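PDB 5M11: immunoreactive 84kD antigen PG93 from Porphyromonas gingivalis, which serves as an essential surface component of the type IX secretion system and binds calcium and zinc ions. Local coordinates for residues W13-L17 / S629-S633; G119-Y123 / V132-A136; S231-R236 / I246-R251. The contacts are given in a common frame with arbitrary orientation. Numbering follows the deposited sequence.

Interaction 1 of 3, residues W13-L17 / S629-S633; sequences WNTLL and SPLLS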
# COMPACT_ATOMS: atom_id res chain seq x y z
N TRP A 13 6.76 13.86 -1.91
CA TRP A 13 6.07 12.58 -1.70
C TRP A 13 5.06 12.33 -2.80
O TRP A 13 4.36 13.26 -3.21
CB TRP A 13 5.31 12.54 -0.35
CG TRP A 13 6.18 12.52 0.88
CD1 TRP A 13 6.71 13.60 1.53
CD2 TRP A 13 6.57 11.36 1.64
NE1 TRP A 13 7.42 13.18 2.63
CE2 TRP A 13 7.34 11.82 2.73
CE3 TRP A 13 6.32 9.98 1.52
CZ2 TRP A 13 7.89 10.94 3.68
CZ3 TRP A 13 6.86 9.12 2.46
CH2 TRP A 13 7.64 9.60 3.52
N ASN A 14 4.95 11.08 -3.24
CA ASN A 14 3.97 10.67 -4.23
C ASN A 14 3.50 9.23 -3.98
O ASN A 14 4.22 8.46 -3.32
CB ASN A 14 4.50 10.85 -5.65
CG ASN A 14 3.79 11.96 -6.38
OD1 ASN A 14 4.35 13.05 -6.58
ND2 ASN A 14 2.52 11.75 -6.72
N THR A 15 2.28 8.87 -4.46
CA THR A 15 1.74 7.52 -4.30
C THR A 15 1.52 6.85 -5.66
O THR A 15 1.00 7.48 -6.61
CB THR A 15 0.45 7.50 -3.48
OG1 THR A 15 -0.51 8.32 -4.13
CG2 THR A 15 0.65 8.00 -2.06
N LEU A 16 1.91 5.57 -5.74
CA LEU A 16 1.80 4.75 -6.95
C LEU A 16 0.79 3.59 -6.68
O LEU A 16 1.15 2.41 -6.47
CB LEU A 16 3.21 4.28 -7.38
CG LEU A 16 4.17 5.38 -7.90
CD1 LEU A 16 5.58 4.94 -7.81
CD2 LEU A 16 3.90 5.70 -9.39
N LEU A 17 -0.48 3.98 -6.64
CA LEU A 17 -1.61 3.13 -6.28
C LEU A 17 -2.26 2.48 -7.49
O LEU A 17 -2.19 3.02 -8.60
CB LEU A 17 -2.65 3.93 -5.44
CG LEU A 17 -2.16 4.35 -4.03
CD1 LEU A 17 -3.19 5.14 -3.29
CD2 LEU A 17 -1.73 3.15 -3.18
N SER A 629 4.12 12.60 8.50
CA SER A 629 4.39 12.70 7.08
C SER A 629 3.25 12.11 6.21
O SER A 629 2.38 11.42 6.75
CB SER A 629 5.71 12.00 6.76
OG SER A 629 5.47 10.62 6.54
N PRO A 630 3.27 12.33 4.86
CA PRO A 630 2.22 11.75 4.00
C PRO A 630 2.30 10.21 3.86
O PRO A 630 1.45 9.67 3.14
CB PRO A 630 2.47 12.44 2.65
CG PRO A 630 3.36 13.60 2.94
CD PRO A 630 4.21 13.14 4.06
N LEU A 631 3.26 9.53 4.56
CA LEU A 631 3.45 8.07 4.58
C LEU A 631 2.11 7.34 4.83
O LEU A 631 1.39 7.64 5.80
CB LEU A 631 4.51 7.67 5.62
CG LEU A 631 4.94 6.20 5.69
CD1 LEU A 631 5.87 5.83 4.55
CD2 LEU A 631 5.66 5.92 6.98
N LEU A 632 1.76 6.43 3.89
CA LEU A 632 0.48 5.69 3.87
C LEU A 632 0.29 4.76 5.09
O LEU A 632 -0.82 4.70 5.63
CB LEU A 632 0.35 4.89 2.56
CG LEU A 632 -0.01 5.69 1.30
CD1 LEU A 632 0.14 4.83 0.05
CD2 LEU A 632 -1.43 6.24 1.37
N SER A 633 1.36 4.05 5.51
CA SER A 633 1.30 3.13 6.63
C SER A 633 2.62 3.09 7.38
O SER A 633 3.68 3.20 6.76
CB SER A 633 0.94 1.73 6.14
OG SER A 633 1.02 0.76 7.17

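Interaction 2 of 3, residues G119-Y123 / V132-A136; sequences GNRAY and VLDVA. With ZN (zinc ion), chain I.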
# COMPACT_ATOMS: atom_id res chain seq x y z
N GLY A 119 -31.77 14.24 0.32
CA GLY A 119 -31.67 15.70 0.39
C GLY A 119 -30.31 16.18 0.87
O GLY A 119 -29.30 16.02 0.18
N ASN A 120 -30.28 16.77 2.07
CA ASN A 120 -29.03 17.30 2.61
C ASN A 120 -28.61 16.50 3.88
O ASN A 120 -27.80 16.97 4.69
CB ASN A 120 -29.11 18.83 2.84
CG ASN A 120 -30.18 19.27 3.81
OD1 ASN A 120 -30.76 18.48 4.57
ND2 ASN A 120 -30.46 20.57 3.80
N ARG A 121 -29.12 15.27 4.00
CA ARG A 121 -28.74 14.36 5.08
C ARG A 121 -28.21 13.09 4.48
O ARG A 121 -28.70 12.67 3.44
CB ARG A 121 -29.91 14.03 6.05
CG ARG A 121 -30.32 15.12 7.04
CD ARG A 121 -29.24 15.56 8.03
NE ARG A 121 -29.72 16.58 8.97
CZ ARG A 121 -29.58 17.90 8.82
NH1 ARG A 121 -30.05 18.73 9.75
NH2 ARG A 121 -28.98 18.40 7.74
N ALA A 122 -27.25 12.45 5.14
CA ALA A 122 -26.78 11.13 4.76
C ALA A 122 -27.01 10.21 5.94
O ALA A 122 -26.78 10.62 7.08
CB ALA A 122 -25.33 11.16 4.36
N TYR A 123 -27.55 9.01 5.68
CA TYR A 123 -27.81 8.01 6.72
C TYR A 123 -26.87 6.90 6.50
O TYR A 123 -26.88 6.28 5.44
CB TYR A 123 -29.25 7.52 6.68
CG TYR A 123 -30.26 8.63 6.79
CD1 TYR A 123 -30.73 9.06 8.03
CD2 TYR A 123 -30.69 9.30 5.65
CE1 TYR A 123 -31.60 10.14 8.13
CE2 TYR A 123 -31.58 10.37 5.74
CZ TYR A 123 -32.05 10.77 6.98
OH TYR A 123 -32.94 11.80 7.05
N VAL A 132 -26.58 9.85 11.42
CA VAL A 132 -27.15 10.92 10.60
C VAL A 132 -26.04 11.93 10.37
O VAL A 132 -25.52 12.53 11.33
CB VAL A 132 -28.43 11.58 11.17
CG1 VAL A 132 -29.05 12.51 10.15
CG2 VAL A 132 -29.43 10.53 11.58
N LEU A 133 -25.68 12.09 9.11
CA LEU A 133 -24.65 13.01 8.74
C LEU A 133 -25.27 14.24 8.12
O LEU A 133 -26.16 14.14 7.25
CB LEU A 133 -23.66 12.33 7.80
CG LEU A 133 -22.65 13.15 7.03
CD1 LEU A 133 -21.70 13.87 7.95
CD2 LEU A 133 -21.89 12.25 6.09
N ASP A 134 -24.84 15.42 8.62
CA ASP A 134 -25.23 16.71 8.10
C ASP A 134 -24.11 17.09 7.11
O ASP A 134 -23.04 17.57 7.50
CB ASP A 134 -25.47 17.73 9.22
CG ASP A 134 -25.88 19.12 8.78
OD1 ASP A 134 -25.78 19.42 7.57
OD2 ASP A 134 -26.27 19.92 9.65
N VAL A 135 -24.35 16.79 5.84
CA VAL A 135 -23.44 16.99 4.73
C VAL A 135 -23.05 18.48 4.61
O VAL A 135 -21.86 18.75 4.56
CB VAL A 135 -24.04 16.41 3.43
CG1 VAL A 135 -23.05 16.57 2.26
CG2 VAL A 135 -24.46 14.95 3.60
N ALA A 136 -24.00 19.43 4.59
CA ALA A 136 -23.67 20.87 4.47
C ALA A 136 -22.74 21.38 5.57
O ALA A 136 -21.86 22.19 5.29
CB ALA A 136 -24.93 21.71 4.49
ZN ZN I . -27.09 21.75 8.98

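Interaction 3 of 3, residues S231-R236 / I246-R251; sequences SSADSR and ICAENR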
# COMPACT_ATOMS: atom_id res chain seq x y z
N SER A 231 -35.46 -13.75 -7.62
CA SER A 231 -34.08 -13.73 -8.08
C SER A 231 -33.31 -14.95 -7.50
O SER A 231 -33.87 -15.75 -6.74
CB SER A 231 -33.43 -12.42 -7.65
OG SER A 231 -32.11 -12.34 -8.13
N SER A 232 -32.03 -15.10 -7.88
CA SER A 232 -31.19 -16.18 -7.38
C SER A 232 -30.73 -15.84 -5.96
O SER A 232 -30.71 -14.65 -5.61
CB SER A 232 -29.99 -16.40 -8.29
OG SER A 232 -29.09 -15.31 -8.27
N ALA A 233 -30.36 -16.86 -5.15
CA ALA A 233 -29.90 -16.70 -3.76
C ALA A 233 -28.71 -15.79 -3.68
O ALA A 233 -27.95 -15.66 -4.65
CB ALA A 233 -29.56 -18.05 -3.15
N ASP A 234 -28.57 -15.14 -2.53
CA ASP A 234 -27.48 -14.23 -2.21
C ASP A 234 -27.28 -13.18 -3.32
O ASP A 234 -26.15 -12.93 -3.78
CB ASP A 234 -26.19 -15.02 -1.89
CG ASP A 234 -26.33 -15.87 -0.64
OD1 ASP A 234 -26.14 -15.33 0.47
OD2 ASP A 234 -26.65 -17.08 -0.77
N SER A 235 -28.41 -12.57 -3.75
CA SER A 235 -28.45 -11.48 -4.72
C SER A 235 -28.08 -10.21 -4.00
O SER A 235 -28.28 -10.14 -2.78
CB SER A 235 -29.84 -11.36 -5.32
OG SER A 235 -29.97 -12.21 -6.45
N ARG A 236 -27.56 -9.20 -4.72
CA ARG A 236 -27.19 -7.92 -4.10
C ARG A 236 -28.21 -6.84 -4.47
O ARG A 236 -28.72 -6.85 -5.60
CB ARG A 236 -25.77 -7.51 -4.53
CG ARG A 236 -24.63 -8.35 -3.94
CD ARG A 236 -23.58 -8.75 -4.98
NE ARG A 236 -24.02 -9.87 -5.81
CZ ARG A 236 -23.57 -10.13 -7.03
NH1 ARG A 236 -22.64 -9.36 -7.58
NH2 ARG A 236 -24.05 -11.17 -7.71
N ILE A 246 -31.36 -5.35 -8.60
CA ILE A 246 -31.22 -6.67 -7.99
C ILE A 246 -30.24 -7.42 -8.84
O ILE A 246 -30.58 -7.85 -9.95
CB ILE A 246 -32.55 -7.44 -7.80
CG1 ILE A 246 -33.63 -6.60 -7.07
CG2 ILE A 246 -32.31 -8.78 -7.11
CD1 ILE A 246 -33.42 -6.33 -5.62
N CYS A 247 -29.01 -7.54 -8.36
CA CYS A 247 -27.96 -8.18 -9.13
C CYS A 247 -27.72 -9.56 -8.62
O CYS A 247 -27.26 -9.77 -7.49
CB CYS A 247 -26.70 -7.34 -9.12
SG CYS A 247 -27.00 -5.62 -9.56
N ALA A 248 -28.13 -10.49 -9.47
CA ALA A 248 -28.04 -11.93 -9.31
C ALA A 248 -26.85 -12.43 -10.10
O ALA A 248 -26.22 -11.63 -10.82
CB ALA A 248 -29.32 -12.56 -9.83
N GLU A 249 -26.52 -13.72 -9.99
CA GLU A 249 -25.43 -14.27 -10.78
C GLU A 249 -25.94 -14.46 -12.21
O GLU A 249 -26.93 -15.16 -12.40
CB GLU A 249 -24.91 -15.58 -10.18
CG GLU A 249 -23.66 -15.39 -9.36
CD GLU A 249 -22.95 -16.69 -9.04
OE1 GLU A 249 -22.18 -17.18 -9.89
OE2 GLU A 249 -23.19 -17.24 -7.93
N ASN A 250 -25.31 -13.74 -13.17
CA ASN A 250 -25.50 -13.72 -14.63
C ASN A 250 -26.52 -12.65 -15.11
O ASN A 250 -26.45 -12.27 -16.29
CB ASN A 250 -25.81 -15.11 -15.27
CG ASN A 250 -27.24 -15.62 -15.22
OD1 ASN A 250 -28.15 -15.08 -15.86
ND2 ASN A 250 -27.44 -16.76 -14.58
N ARG A 251 -27.42 -12.14 -14.26
CA ARG A 251 -28.37 -11.12 -14.71
C ARG A 251 -28.72 -10.09 -13.62
O ARG A 251 -28.52 -10.34 -12.43
CB ARG A 251 -29.65 -11.77 -15.29
CG ARG A 251 -30.66 -12.31 -14.27
CD ARG A 251 -30.37 -13.72 -13.79
NE ARG A 251 -31.33 -14.13 -12.76
CZ ARG A 251 -31.07 -14.98 -11.77
NH1 ARG A 251 -29.87 -15.53 -11.66
NH2 ARG A 251 -32.01 -15.28 -10.88

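Interaction 1 of 3, residues W13-L17 / S629-S633
A strand can hold a distant loop through side chains alone, and W13-L17 against S629-S633 illustrates how. The two backbones run in nearly the same direction, but the CA atoms of W13 and P630 are 6.9 Å apart and those of T15 and L632 8.5 Å, too far for backbone pairing. Instead W13, T15 and L17 direct CB toward the loop, while N14 points away. With chi1 in m and chi2 near 86°, the W13 indole lies over P630: P630 CD sits 3.5 Å from the centroid of the five-membered ring and 8° off its normal, a clear CH-pi contact. L631, in its t,p rotamer, brings CD1 to 4.0 Å from W13 CZ3. F624 meets the indole edge-to-face.

The topology is that of a beta-propeller closed by its N-terminal strand: 13-16 pairs with 655-660 as the outer strand of the last blade of the second propeller, N14 and L16 making the backbone bonds, and 629-633 is the linker entering that blade. T15, chi1 p, turns CG2 to 3.8 Å from L632 CD1 and gives OG1 to a hydrogen bond with D55. L632 (m,t) and L17 (m,t) complete the apolar line, L17 CD2 lying 4.1 Å from L632 CD1. On the loop, S629 in p places OG 3.2 Å from L631 N, accepting its hydrogen bond in an ST turn; OG also hydrogen-bonds T625 O.

Interaction 2 of 3, residues G119-Y123 / V132-A136
In an antiparallel hairpin, backbone and side chains can settle separate accounts, as strands 121-126 and 129-134 demonstrate. A122 and L133 form the hydrogen-bonded pair: A122 N donates to L133 O over 2.9 Å, and L133 N to A122 O over 2.7 Å, both nearly straight. At the next, non-hydrogen-bonded pair, Y123 and V132 turn their backbones outward, to L116 and A142 in the flanking strands of the same propeller blade. The phenol of Y123 is satisfied by E174, while its CE1 packs 4.0 Å from V132 CG1. On the opposite face A122 CB meets L133 CB and V135 CG2, each at 4.0 Å.

D134 OD2 binds the zinc ion at 2.1 Å, beside E137, whereas OD1, already hydrogen-bonded by a residue flanking the segments, lies 3.4 Å from R121 NH2, well out of the guanidinium plane. This salt bridge is purely electrostatic, with no N-H aimed at the oxygen: the arginine can offset negative charge gathered around the metal while D134 keeps its other oxygen for zinc.

Interaction 3 of 3, residues S231-R236 / I246-R251
Where one propeller blade hands over to the next, the linker 231-236 packs a run of serines against the incoming hairpin and pairs with it at R236. S231, chi1 t, presses OG to 3.3 Å from A248 CB and 3.7 Å from I246 CG2, and donates that hydroxyl to S235 OG over 2.7 Å. S232 comes next: its OG lies 3.2 Å from A248 CB and accepts a weak hydrogen bond from E249 N at 3.5 Å. Nearby, S232 N and R251 NH2 stand 3.0 Å apart, but both are donors, so this is mere proximity; R251 instead sends NH1 to E249 O at 3.1 Å and NE to the hydroxyl of Y253. A233 and D234 carry the chain round a bend away from the hairpin, D234 with positive phi (50°) and a backbone bond to A211. S235 turns back inward, donating a hydrogen bond from OG to S232 O over 2.7 Å and setting CA 3.5 Å from C247 O. At R236 a true antiparallel, hydrogen-bonded pair begins, with R236 N to C247 O at 2.8 Å and C247 N to R236 O at 2.9 Å. The R236 guanidinium then folds back so that C247 O lies over its face.

Across the way, E249 and N250 occupy a tight turn, A248 N donating to R251 O over 3.0 Å. The relay from S231 through S235 to S232 O implies that internal serine bonds help set the shape of the linker, its strong bonds to the hairpin coming from the R236-C247 backbone pair.

In the fold
The three contacts sample different levels of a two-propeller architecture. Along the chain interaction 1 opens first and closes last; interactions 2 and 3 follow one another between its halves. Interaction 2 lies within a single blade, the sheet of strands 112-118 to 139-144, and interaction 3 at the entry to the blade beginning with strand 236-239, three blades further round the first propeller. Their centres are about 30 Å apart. Interaction 1, about 30 Å from interaction 2 and about 38 Å from interaction 3 between centres, belongs to the second propeller near the middle of the molecule. By lending its first strand to that ring, the chain joins both propellers while the other blades use consecutive strands.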